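Local coordinates for solute-binding periplasmic protein of iron/siderophore ABC transporter (Yersinia pestis, PDB 6B2Y) that probably captures chelated iron in the periplasm and passes it to an iron/siderophore ABC transporter, with a basic triad receiving the chelated metal, at residues Thr50-Ala53 against Lys54-Arg57; Lys150-Lys154 against Ala155-Val159; Gly261-Leu265 against Glu266-Ala270; Asn316-Ser319 against Ala320-Thr323. All coordinates share one frame; numbering follows the deposited sequence.

Interaction 1: Thr50-Ala53 against Lys54-Arg57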
ATOM      1  N   THR A  50      25.545   6.543  -6.588  1.00 25.93           N
ATOM      2  CA  THR A  50      26.365   7.110  -5.522  1.00 23.84           C
ATOM      3  C   THR A  50      25.504   7.958  -4.586  1.00 29.91           C
ATOM      4  O   THR A  50      24.702   8.783  -5.045  1.00 30.33           O
ATOM      5  CB  THR A  50      27.508   7.953  -6.102  1.00 30.73           C
ATOM      6  OG1 THR A  50      28.428   7.106  -6.797  1.00 30.10           O
ATOM      7  CG2 THR A  50      28.266   8.682  -4.990  1.00 33.38           C
ATOM      8  N   ILE A  51      25.687   7.763  -3.282  1.00 26.89           N
ATOM      9  CA  ILE A  51      24.873   8.393  -2.249  1.00 27.60           C
ATOM     10  C   ILE A  51      25.782   9.272  -1.399  1.00 29.81           C
ATOM     11  O   ILE A  51      26.838   8.810  -0.964  1.00 29.41           O
ATOM     12  CB  ILE A  51      24.166   7.352  -1.364  1.00 25.58           C
ATOM     13  CG1 ILE A  51      23.239   6.484  -2.214  1.00 24.38           C
ATOM     14  CG2 ILE A  51      23.405   8.019  -0.213  1.00 29.77           C
ATOM     15  CD1 ILE A  51      22.236   7.257  -3.027  1.00 30.53           C
ATOM     16  N   PRO A  52      25.403  10.514  -1.102  1.00 30.77           N
ATOM     17  CA  PRO A  52      26.227  11.334  -0.206  1.00 29.91           C
ATOM     18  C   PRO A  52      26.201  10.794   1.215  1.00 29.90           C
ATOM     19  O   PRO A  52      25.211  10.215   1.670  1.00 29.54           O
ATOM     20  CB  PRO A  52      25.568  12.713  -0.285  1.00 32.61           C
ATOM     21  CG  PRO A  52      24.122  12.395  -0.609  1.00 29.13           C
ATOM     22  CD  PRO A  52      24.192  11.223  -1.543  1.00 29.17           C
ATOM     23  N   ALA A  53      27.312  11.005   1.925  1.00 30.18           N
ATOM     24  CA  ALA A  53      27.432  10.494   3.286  1.00 29.74           C
ATOM     25  C   ALA A  53      26.422  11.115   4.235  1.00 30.24           C
ATOM     26  O   ALA A  53      26.102  10.514   5.267  1.00 32.35           O
ATOM     27  CB  ALA A  53      28.849  10.738   3.816  1.00 32.61           C
ATOM     28  N   LYS A  54      25.914  12.299   3.909  1.00 31.58           N
ATOM     29  CA  LYS A  54      24.925  12.995   4.717  1.00 35.37           C
ATOM     30  C   LYS A  54      23.683  13.207   3.866  1.00 31.55           C
ATOM     31  O   LYS A  54      23.783  13.697   2.734  1.00 33.12           O
ATOM     32  CB  LYS A  54      25.461  14.341   5.210  1.00 38.17           C
ATOM     33  CG  LYS A  54      26.641  14.247   6.176  1.00 43.15           C
ATOM     34  CD  LYS A  54      26.687  15.484   7.078  1.00 45.84           C
ATOM     35  CE  LYS A  54      27.576  15.264   8.293  1.00 54.15           C
ATOM     36  NZ  LYS A  54      26.883  14.479   9.356  1.00 60.24           N
ATOM     37  N   VAL A  55      22.527  12.811   4.391  1.00 31.68           N
ATOM     38  CA  VAL A  55      21.256  12.969   3.694  1.00 29.69           C
ATOM     39  C   VAL A  55      20.302  13.694   4.630  1.00 27.73           C
ATOM     40  O   VAL A  55      19.914  13.153   5.671  1.00 30.02           O
ATOM     41  CB  VAL A  55      20.661  11.628   3.251  1.00 29.17           C
ATOM     42  CG1 VAL A  55      19.234  11.832   2.750  1.00 28.36           C
ATOM     43  CG2 VAL A  55      21.532  10.995   2.192  1.00 28.99           C
ATOM     44  N   GLU A  56      19.931  14.924   4.275  1.00 32.78           N
ATOM     45  CA  GLU A  56      18.957  15.659   5.068  1.00 32.02           C
ATOM     46  C   GLU A  56      17.821  16.262   4.253  1.00 29.32           C
ATOM     47  O   GLU A  56      16.880  16.786   4.856  1.00 30.31           O
ATOM     48  CB  GLU A  56      19.641  16.778   5.877  1.00 34.83           C
ATOM     49  CG  GLU A  56      20.755  16.304   6.816  1.00 38.20           C
ATOM     50  CD  GLU A  56      20.240  15.481   7.986  1.00 38.80           C
ATOM     51  OE1 GLU A  56      19.101  15.727   8.440  1.00 35.14           O
ATOM     52  OE2 GLU A  56      20.980  14.580   8.446  1.00 38.20           O
ATOM     53  N   ARG A  57      17.870  16.208   2.921  1.00 29.90           N
ATOM     54  CA  ARG A  57      16.842  16.789   2.056  1.00 32.26           C
ATOM     55  C   ARG A  57      16.374  15.734   1.055  1.00 27.65           C
ATOM     56  O   ARG A  57      17.015  15.530   0.021  1.00 31.78           O
ATOM     57  CB  ARG A  57      17.382  18.033   1.347  1.00 36.56           C
ATOM     58  CG  ARG A  57      17.959  19.056   2.318  1.00 35.00           C
ATOM     59  CD  ARG A  57      18.450  20.324   1.625  1.00 41.07           C
ATOM     60  NE  ARG A  57      17.387  21.065   0.944  1.00 44.12           N
ATOM     61  CZ  ARG A  57      16.509  21.858   1.556  1.00 45.02           C
ATOM     62  NH1 ARG A  57      16.551  22.005   2.873  1.00 40.69           N
ATOM     63  NH2 ARG A  57      15.580  22.503   0.851  1.00 45.82           N
TER

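Interaction 2: Lys150-Lys154 against Ala155-Val159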
ATOM      1  N   LYS A 150      14.201  12.027 -15.401  1.00 53.22           N
ATOM      2  CA  LYS A 150      15.158  12.477 -16.405  1.00 54.36           C
ATOM      3  C   LYS A 150      15.792  13.816 -16.017  1.00 50.41           C
ATOM      4  O   LYS A 150      17.006  14.014 -16.166  1.00 53.51           O
ATOM      5  CB  LYS A 150      14.419  12.556 -17.736  1.00 51.88           C
ATOM      6  CG  LYS A 150      15.265  12.998 -18.921  1.00 54.09           C
ATOM      7  CD  LYS A 150      14.318  13.158 -20.084  1.00 51.32           C
ATOM      8  CE  LYS A 150      14.998  13.163 -21.381  1.00 54.08           C
ATOM      9  NZ  LYS A 150      16.135  14.189 -21.378  1.00 56.62           N
ATOM     10  N   GLN A 151      14.983  14.735 -15.487  1.00 51.86           N
ATOM     11  CA  GLN A 151      15.498  16.040 -15.088  1.00 56.99           C
ATOM     12  C   GLN A 151      16.513  15.898 -13.950  1.00 53.69           C
ATOM     13  O   GLN A 151      17.610  16.461 -14.004  1.00 48.51           O
ATOM     14  CB  GLN A 151      14.329  16.951 -14.698  1.00 57.22           C
ATOM     15  CG  GLN A 151      14.691  18.236 -13.975  1.00 59.04           C
ATOM     16  CD  GLN A 151      13.579  19.268 -14.075  1.00 67.58           C
ATOM     17  OE1 GLN A 151      13.497  20.019 -15.045  1.00 70.73           O
ATOM     18  NE2 GLN A 151      12.704  19.293 -13.081  1.00 69.56           N
ATOM     19  N   LEU A 152      16.173  15.115 -12.921  1.00 54.52           N
ATOM     20  CA  LEU A 152      17.068  14.947 -11.784  1.00 48.09           C
ATOM     21  C   LEU A 152      18.394  14.312 -12.192  1.00 47.85           C
ATOM     22  O   LEU A 152      19.457  14.703 -11.687  1.00 47.34           O
ATOM     23  CB  LEU A 152      16.377  14.102 -10.709  1.00 50.19           C
ATOM     24  CG  LEU A 152      15.257  14.733  -9.890  1.00 48.27           C
ATOM     25  CD1 LEU A 152      14.273  13.697  -9.337  1.00 47.36           C
ATOM     26  CD2 LEU A 152      15.791  15.620  -8.784  1.00 46.61           C
ATOM     27  N   GLU A 153      18.351  13.292 -13.055  1.00 51.43           N
ATOM     28  CA  GLU A 153      19.560  12.554 -13.413  1.00 51.24           C
ATOM     29  C   GLU A 153      20.590  13.463 -14.077  1.00 50.61           C
ATOM     30  O   GLU A 153      21.789  13.379 -13.780  1.00 52.66           O
ATOM     31  CB  GLU A 153      19.202  11.376 -14.323  1.00 52.04           C
ATOM     32  CG  GLU A 153      18.562  10.214 -13.574  1.00 47.81           C
ATOM     33  CD  GLU A 153      18.515   8.941 -14.392  1.00 52.11           C
ATOM     34  OE1 GLU A 153      19.341   8.039 -14.141  1.00 51.77           O
ATOM     35  OE2 GLU A 153      17.656   8.847 -15.292  1.00 56.89           O
ATOM     36  N   LYS A 154      20.144  14.354 -14.964  1.00 53.30           N
ATOM     37  CA  LYS A 154      21.083  15.253 -15.628  1.00 51.39           C
ATOM     38  C   LYS A 154      21.559  16.360 -14.695  1.00 52.69           C
ATOM     39  O   LYS A 154      22.661  16.892 -14.886  1.00 52.83           O
ATOM     40  CB  LYS A 154      20.466  15.835 -16.900  1.00 47.44           C
ATOM     41  CG  LYS A 154      20.760  14.995 -18.137  1.00 47.99           C
ATOM     42  CD  LYS A 154      19.971  15.444 -19.364  1.00 47.81           C
ATOM     43  CE  LYS A 154      20.652  16.586 -20.111  1.00 41.07           C
ATOM     44  NZ  LYS A 154      19.833  17.024 -21.291  1.00 36.73           N
ATOM     45  N   ALA A 155      20.758  16.718 -13.689  1.00 46.24           N
ATOM     46  CA  ALA A 155      21.164  17.687 -12.675  1.00 47.07           C
ATOM     47  C   ALA A 155      22.044  17.083 -11.589  1.00 48.27           C
ATOM     48  O   ALA A 155      22.424  17.795 -10.650  1.00 50.17           O
ATOM     49  CB  ALA A 155      19.932  18.327 -12.031  1.00 48.82           C
ATOM     50  N   GLY A 156      22.355  15.790 -11.677  1.00 49.58           N
ATOM     51  CA  GLY A 156      23.288  15.156 -10.764  1.00 47.08           C
ATOM     52  C   GLY A 156      22.724  14.708  -9.434  1.00 42.84           C
ATOM     53  O   GLY A 156      23.498  14.259  -8.580  1.00 41.54           O
ATOM     54  N   VAL A 157      21.418  14.819  -9.221  1.00 40.74           N
ATOM     55  CA  VAL A 157      20.819  14.389  -7.953  1.00 37.70           C
ATOM     56  C   VAL A 157      20.619  12.876  -7.994  1.00 36.75           C
ATOM     57  O   VAL A 157      20.071  12.359  -8.983  1.00 35.62           O
ATOM     58  CB  VAL A 157      19.497  15.112  -7.707  1.00 39.58           C
ATOM     59  CG1 VAL A 157      18.738  14.486  -6.537  1.00 28.27           C
ATOM     60  CG2 VAL A 157      19.738  16.589  -7.433  1.00 39.61           C
ATOM     61  N   PRO A 158      21.045  12.139  -6.966  1.00 32.52           N
ATOM     62  CA  PRO A 158      20.892  10.677  -6.994  1.00 29.47           C
ATOM     63  C   PRO A 158      19.425  10.280  -6.912  1.00 24.39           C
ATOM     64  O   PRO A 158      18.679  10.801  -6.087  1.00 24.13           O
ATOM     65  CB  PRO A 158      21.669  10.210  -5.754  1.00 28.00           C
ATOM     66  CG  PRO A 158      22.383  11.432  -5.225  1.00 28.67           C
ATOM     67  CD  PRO A 158      21.634  12.612  -5.702  1.00 30.49           C
ATOM     68  N   VAL A 159      19.026   9.335  -7.763  1.00 26.77           N
ATOM     69  CA  VAL A 159      17.665   8.806  -7.791  1.00 22.85           C
ATOM     70  C   VAL A 159      17.725   7.322  -7.447  1.00 23.13           C
ATOM     71  O   VAL A 159      18.518   6.576  -8.036  1.00 24.56           O
ATOM     72  CB  VAL A 159      17.006   9.019  -9.167  1.00 25.25           C
ATOM     73  CG1 VAL A 159      15.656   8.340  -9.225  1.00 25.55           C
ATOM     74  CG2 VAL A 159      16.895  10.511  -9.499  1.00 30.89           C
TER

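Interaction 3: Gly261-Leu265 against Glu266-Ala270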
ATOM      1  N   GLY A 261      -3.943  -5.326 -13.607  1.00 32.48           N
ATOM      2  CA  GLY A 261      -4.676  -5.318 -14.859  1.00 34.74           C
ATOM      3  C   GLY A 261      -6.171  -5.383 -14.612  1.00 37.51           C
ATOM      4  O   GLY A 261      -6.636  -5.367 -13.475  1.00 34.14           O
ATOM      5  N   THR A 262      -6.915  -5.459 -15.716  1.00 35.93           N
ATOM      6  CA  THR A 262      -8.373  -5.509 -15.699  1.00 40.55           C
ATOM      7  C   THR A 262      -8.852  -6.869 -16.198  1.00 38.92           C
ATOM      8  O   THR A 262      -8.304  -7.418 -17.158  1.00 40.08           O
ATOM      9  CB  THR A 262      -8.972  -4.384 -16.558  1.00 41.77           C
ATOM     10  OG1 THR A 262      -8.650  -3.110 -15.988  1.00 43.11           O
ATOM     11  CG2 THR A 262     -10.493  -4.494 -16.647  1.00 43.09           C
ATOM     12  N   VAL A 263      -9.857  -7.424 -15.525  1.00 40.68           N
ATOM     13  CA  VAL A 263     -10.513  -8.660 -15.934  1.00 39.49           C
ATOM     14  C   VAL A 263     -11.991  -8.347 -16.106  1.00 39.58           C
ATOM     15  O   VAL A 263     -12.585  -7.688 -15.250  1.00 41.46           O
ATOM     16  CB  VAL A 263     -10.299  -9.779 -14.893  1.00 36.97           C
ATOM     17  CG1 VAL A 263     -11.179 -10.993 -15.196  1.00 40.02           C
ATOM     18  CG2 VAL A 263      -8.818 -10.166 -14.821  1.00 35.92           C
ATOM     19  N   ASN A 264     -12.590  -8.792 -17.201  1.00 41.82           N
ATOM     20  CA  ASN A 264     -13.966  -8.378 -17.446  1.00 42.37           C
ATOM     21  C   ASN A 264     -14.914  -9.057 -16.472  1.00 41.51           C
ATOM     22  O   ASN A 264     -14.655 -10.163 -15.974  1.00 42.03           O
ATOM     23  CB  ASN A 264     -14.381  -8.663 -18.879  1.00 48.37           C
ATOM     24  CG  ASN A 264     -14.431  -7.392 -19.730  1.00 53.65           C
ATOM     25  OD1 ASN A 264     -15.383  -6.613 -19.644  1.00 59.48           O
ATOM     26  ND2 ASN A 264     -13.404  -7.182 -20.553  1.00 54.98           N
ATOM     27  N   LEU A 265     -16.038  -8.385 -16.204  1.00 42.88           N
ATOM     28  CA  LEU A 265     -16.970  -8.840 -15.174  1.00 41.85           C
ATOM     29  C   LEU A 265     -17.493 -10.239 -15.470  1.00 37.88           C
ATOM     30  O   LEU A 265     -17.723 -11.023 -14.544  1.00 38.58           O
ATOM     31  CB  LEU A 265     -18.127  -7.851 -15.024  1.00 36.42           C
ATOM     32  CG  LEU A 265     -19.200  -8.254 -14.012  1.00 37.87           C
ATOM     33  CD1 LEU A 265     -18.571  -8.505 -12.642  1.00 36.48           C
ATOM     34  CD2 LEU A 265     -20.301  -7.203 -13.896  1.00 40.50           C
ATOM     35  N   GLU A 266     -17.671 -10.577 -16.752  1.00 40.63           N
ATOM     36  CA  GLU A 266     -18.185 -11.900 -17.095  1.00 42.36           C
ATOM     37  C   GLU A 266     -17.245 -13.007 -16.636  1.00 42.72           C
ATOM     38  O   GLU A 266     -17.703 -14.090 -16.252  1.00 42.42           O
ATOM     39  CB  GLU A 266     -18.423 -11.992 -18.605  1.00 48.30           C
ATOM     40  CG  GLU A 266     -19.466 -11.001 -19.149  1.00 53.53           C
ATOM     41  CD  GLU A 266     -18.931  -9.578 -19.286  1.00 57.74           C
ATOM     42  OE1 GLU A 266     -19.736  -8.629 -19.135  1.00 57.25           O
ATOM     43  OE2 GLU A 266     -17.713  -9.409 -19.541  1.00 55.31           O
ATOM     44  N   LYS A 267     -15.934 -12.753 -16.652  1.00 43.18           N
ATOM     45  CA  LYS A 267     -14.985 -13.774 -16.223  1.00 38.72           C
ATOM     46  C   LYS A 267     -15.011 -13.952 -14.710  1.00 38.99           C
ATOM     47  O   LYS A 267     -14.933 -15.080 -14.214  1.00 38.78           O
ATOM     48  CB  LYS A 267     -13.579 -13.420 -16.701  1.00 47.14           C
ATOM     49  CG  LYS A 267     -13.363 -13.634 -18.185  1.00 46.07           C
ATOM     50  CD  LYS A 267     -12.478 -12.557 -18.765  1.00 46.43           C
ATOM     51  CE  LYS A 267     -11.953 -12.966 -20.132  1.00 44.59           C
ATOM     52  NZ  LYS A 267     -11.653 -14.419 -20.171  1.00 43.96           N
ATOM     53  N   VAL A 268     -15.122 -12.849 -13.962  1.00 36.29           N
ATOM     54  CA  VAL A 268     -15.267 -12.948 -12.511  1.00 37.65           C
ATOM     55  C   VAL A 268     -16.466 -13.819 -12.160  1.00 37.88           C
ATOM     56  O   VAL A 268     -16.363 -14.747 -11.350  1.00 33.87           O
ATOM     57  CB  VAL A 268     -15.389 -11.548 -11.882  1.00 36.34           C
ATOM     58  CG1 VAL A 268     -15.397 -11.647 -10.366  1.00 33.10           C
ATOM     59  CG2 VAL A 268     -14.260 -10.659 -12.366  1.00 37.45           C
ATOM     60  N   LEU A 269     -17.618 -13.543 -12.783  1.00 34.55           N
ATOM     61  CA  LEU A 269     -18.818 -14.325 -12.497  1.00 36.49           C
ATOM     62  C   LEU A 269     -18.629 -15.784 -12.887  1.00 37.72           C
ATOM     63  O   LEU A 269     -18.986 -16.688 -12.122  1.00 42.22           O
ATOM     64  CB  LEU A 269     -20.022 -13.729 -13.227  1.00 38.80           C
ATOM     65  CG  LEU A 269     -20.302 -12.246 -12.972  1.00 38.93           C
ATOM     66  CD1 LEU A 269     -21.545 -11.810 -13.726  1.00 37.42           C
ATOM     67  CD2 LEU A 269     -20.444 -11.972 -11.492  1.00 36.12           C
ATOM     68  N   ALA A 270     -18.068 -16.033 -14.073  1.00 36.71           N
ATOM     69  CA  ALA A 270     -17.825 -17.410 -14.507  1.00 42.40           C
ATOM     70  C   ALA A 270     -16.843 -18.130 -13.591  1.00 40.16           C
ATOM     71  O   ALA A 270     -16.880 -19.363 -13.484  1.00 39.21           O
ATOM     72  CB  ALA A 270     -17.307 -17.429 -15.948  1.00 37.24           C
TER

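Interaction 4: Asn316-Ser319 against Ala320-Thr323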
ATOM      1  N   ASN A 316     -23.532  -8.444  -7.496  1.00 33.89           N
ATOM      2  CA  ASN A 316     -24.491  -8.908  -6.498  1.00 33.62           C
ATOM      3  C   ASN A 316     -25.091 -10.276  -6.827  1.00 34.37           C
ATOM      4  O   ASN A 316     -25.932 -10.759  -6.060  1.00 36.51           O
ATOM      5  CB  ASN A 316     -25.606  -7.869  -6.288  1.00 31.25           C
ATOM      6  CG  ASN A 316     -26.420  -7.593  -7.547  1.00 34.64           C
ATOM      7  OD1 ASN A 316     -26.336  -8.318  -8.539  1.00 35.16           O
ATOM      8  ND2 ASN A 316     -27.225  -6.527  -7.504  1.00 31.48           N
ATOM      9  N   THR A 317     -24.675 -10.913  -7.921  1.00 30.06           N
ATOM     10  CA  THR A 317     -25.060 -12.290  -8.217  1.00 34.19           C
ATOM     11  C   THR A 317     -24.015 -13.313  -7.772  1.00 38.36           C
ATOM     12  O   THR A 317     -24.266 -14.518  -7.878  1.00 35.05           O
ATOM     13  CB  THR A 317     -25.339 -12.459  -9.718  1.00 38.16           C
ATOM     14  OG1 THR A 317     -24.108 -12.464 -10.447  1.00 34.26           O
ATOM     15  CG2 THR A 317     -26.248 -11.329 -10.243  1.00 32.58           C
ATOM     16  N   LEU A 318     -22.863 -12.860  -7.267  1.00 31.31           N
ATOM     17  CA  LEU A 318     -21.820 -13.758  -6.791  1.00 29.58           C
ATOM     18  C   LEU A 318     -22.261 -14.458  -5.515  1.00 30.61           C
ATOM     19  O   LEU A 318     -22.760 -13.818  -4.586  1.00 34.26           O
ATOM     20  CB  LEU A 318     -20.527 -12.977  -6.527  1.00 27.40           C
ATOM     21  CG  LEU A 318     -19.734 -12.444  -7.727  1.00 33.89           C
ATOM     22  CD1 LEU A 318     -18.761 -11.328  -7.291  1.00 32.14           C
ATOM     23  CD2 LEU A 318     -18.967 -13.579  -8.396  1.00 35.71           C
ATOM     24  N   SER A 319     -22.070 -15.779  -5.462  1.00 29.65           N
ATOM     25  CA  SER A 319     -22.312 -16.497  -4.220  1.00 31.32           C
ATOM     26  C   SER A 319     -21.455 -15.956  -3.083  1.00 33.55           C
ATOM     27  O   SER A 319     -21.887 -15.956  -1.926  1.00 32.17           O
ATOM     28  CB  SER A 319     -22.059 -17.991  -4.408  1.00 35.47           C
ATOM     29  OG  SER A 319     -22.905 -18.532  -5.401  1.00 42.97           O
ATOM     30  N   ALA A 320     -20.232 -15.503  -3.381  1.00 32.62           N
ATOM     31  CA  ALA A 320     -19.399 -14.927  -2.329  1.00 32.10           C
ATOM     32  C   ALA A 320     -20.054 -13.703  -1.711  1.00 29.08           C
ATOM     33  O   ALA A 320     -19.904 -13.457  -0.510  1.00 31.89           O
ATOM     34  CB  ALA A 320     -18.016 -14.558  -2.883  1.00 29.91           C
ATOM     35  N   VAL A 321     -20.795 -12.944  -2.514  1.00 31.77           N
ATOM     36  CA  VAL A 321     -21.434 -11.726  -2.026  1.00 27.42           C
ATOM     37  C   VAL A 321     -22.623 -12.059  -1.126  1.00 35.37           C
ATOM     38  O   VAL A 321     -22.867 -11.379  -0.122  1.00 37.15           O
ATOM     39  CB  VAL A 321     -21.842 -10.849  -3.225  1.00 35.66           C
ATOM     40  CG1 VAL A 321     -22.915  -9.834  -2.826  1.00 36.12           C
ATOM     41  CG2 VAL A 321     -20.612 -10.152  -3.809  1.00 32.07           C
ATOM     42  N   ASN A 322     -23.354 -13.125  -1.444  1.00 37.85           N
ATOM     43  CA  ASN A 322     -24.634 -13.419  -0.810  1.00 38.28           C
ATOM     44  C   ASN A 322     -24.547 -14.452   0.304  1.00 40.18           C
ATOM     45  O   ASN A 322     -25.533 -14.649   1.021  1.00 43.77           O
ATOM     46  CB  ASN A 322     -25.629 -13.898  -1.870  1.00 38.52           C
ATOM     47  CG  ASN A 322     -25.975 -12.816  -2.868  1.00 42.72           C
ATOM     48  OD1 ASN A 322     -26.370 -11.707  -2.486  1.00 47.09           O
ATOM     49  ND2 ASN A 322     -25.837 -13.124  -4.156  1.00 38.63           N
ATOM     50  N   THR A 323     -23.402 -15.105   0.480  1.00 38.95           N
ATOM     51  CA  THR A 323     -23.265 -16.161   1.471  1.00 37.98           C
ATOM     52  C   THR A 323     -22.325 -15.785   2.611  1.00 40.76           C
ATOM     53  O   THR A 323     -21.930 -16.660   3.393  1.00 40.94           O
ATOM     54  CB  THR A 323     -22.795 -17.454   0.800  1.00 41.79           C
ATOM     55  OG1 THR A 323     -21.608 -17.194   0.041  1.00 41.74           O
ATOM     56  CG2 THR A 323     -23.869 -17.982  -0.133  1.00 36.50           C
TER

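Interaction 1: Thr50-Ala53 against Lys54-Arg57
The carbonyl oxygen of Pro52 accepts a hydrogen bond from NE2 of His184. Val55 packs against the same residue from across the turn, its CG2 methyl 3.8 Å from Pro52 O. That methyl also reaches CG of the Pro52 ring at 4.1 Å, with the ring and the valine branches slanting across one another. A looser apolar contact, Ile51 CG2 to Val55 CG2 at 4.3 Å, completes the small patch. CG2 of Val55 points back at the turn because CG1 takes the place opposite the backbone N (chi1 170°). The Pro52 ring also lies against the carbonyl two residues on, its CB 3.6 Å from Lys54 O. No hydrogen bond crosses the turn. After the bend, OD2 of Asp131 accepts from the backbone N of both Glu56 and Arg57, while Val55 O is bound by NH1 of Arg80. The turn joins strand 48-50 to strand 58-60, the central strand of the parallel sheet. Its buried side chains, Ile51 and Val55, both pack on Ile132 of the neighbouring strand 132-136, and His184, in the loop after helix 168-182, touches both.

Interaction 2: Lys150-Lys154 against Ala155-Val159
Leu152 faces two valines at once, each with a different part of its side chain. Its CB lies 3.8 Å from CG2 of Val159, and here the two side chains meet at about a right angle. The CD2 branch reaches instead to CG1 of Val157, at 3.9 Å, on a more slanting course. The leucine can serve both because its CG stands beside the backbone N, opposite the carbonyl carbon (chi1 -73°), while chi2 (155°) turns CD2 toward Val157 and leaves CD1 near CG2 of Val159. The methyl of Ala155 has a polar neighbour, lying 3.6 Å from Gln151 O, the carbonyl to which the Ala155 N is hydrogen-bonded. These contacts are brought together by a Schellman motif at the end of helix 147-154. Val157 N bonds to Leu152 O at 3.2 Å, and Gly156 N to Glu153 O, also at 3.2 Å. Gly156 takes a positive phi of 83°, favourable for glycine, and turns the chain out of the helix toward strand 159-162. Strand 132-136, this helix and strand 159-162 form a beta-alpha-beta unit of the parallel sheet, with Leu152 resting on Ala133 and Phe135. Arg47 ties helix and strand together from outside: its NH2 forms a salt bridge with OE1 of Glu153, and its NH1 binds Val159 O.

Interaction 3: Gly261-Leu265 against Glu266-Ala270
Asn264 O receives a bent hydrogen bond from Lys267 N at 3.0 Å; Val268 N adds a weak bond to the same oxygen. One residue on, Leu265 O takes a much straighter bond from Leu269 N, 3.1 Å long with an N-H...O angle of 170°. CG1 of Val263 lies 3.7 Å from CB of Lys267, the two side chains meeting at about a right angle, and approaches CG2 of Val268 at 4.2 Å. Leu265 sends its CD1 to CD2 of Leu269, 4.1 Å away, along one side of the first helical turn. Leu269 CG also comes within 3.3 Å of Leu265 O, the carbonyl that accepts its own backbone N-H.

Here the chain passes from strand 260-262, one half of a two-stranded antiparallel sheet, into helix 265-271. Asn264 occupies the N-cap position, yet its side chain makes no capping bond, and Leu265 N is buried with no partner in the model. The Asn264 amide instead runs alongside the Glu266 carboxylate, the planes 36° apart, with OE2 of Glu266 3.5 Å from CB of Asn264. Glu266 folds back to this place through its bent chi2 (77°).

Farther out, Gly261 shares backbone bonding with Thr233 of strand 232-234, and Val263 with Cys231 just before that strand. Cys231, joined to Cys230 in a vicinal disulfide, also touches the side chain of Leu265, as does Ile315.

Interaction 4: Asn316-Ser319 against Ala320-Thr323
Asn322 reaches back over the helix start to Asn316, its ND2 giving a hydrogen bond of 3.0 Å to Asn316 O at an N-H...O angle of 161°. The acceptor lies close to the plane of the Asn322 amide, so the N-H is well directed, although it arrives from above the carbonyl plane of Asn316. Asn322 holds CG beside its backbone N (chi1 -66°), which turns the amide toward the preceding 3-10 turn. Leu318, at the N-cap position, supplies a carbonyl that accepts twice: from Val321 N at 3.0 Å and from Asn322 N at 3.3 Å. Ser319 O takes only weak backbone bonds, from Asn322 N and from Thr323 N; OG1 of Thr323 is modelled so close to this oxygen that the detail there is doubtful. Two further groups look outside: Thr317 OG1 is bound to Gly314 O, and Ala320 O receives OG of Ser326 at the start of strand 326-330, to which helix 319-322 leads. Apolar contacts accompany these bonds: CB of Leu318 meets CG2 of Val321 at 3.9 Å, and Thr317 and Leu318 both pack on Leu269 of helix 265-271. The ND2 bond thus gives the Asn316 carbonyl a donor and fixes the rotation of the Asn322 amide, whereas the backbone bonds to Ser319 O, toward the end of the helix, are weak.

Overall arrangement
The four contacts fall into two pairs, at far ends of the molecule. Interactions 1 and 2, with centres 14 Å apart, lead into strands of the parallel sheet of one lobe and meet where Thr50 O lies 3.4 Å from CB of Pro158. Interactions 3 and 4, centres 15 Å apart, border the mixed sheet of the other lobe and join through Leu269 CD2 and Leu318 CD2, 3.8 Å apart. About 47 Å separates the centres of interactions 1 and 3. In substrate-binding proteins of this kind the ligand normally sits between two lobes; in this apo form all four contacts are centred 23 to 27 Å from the chain centre.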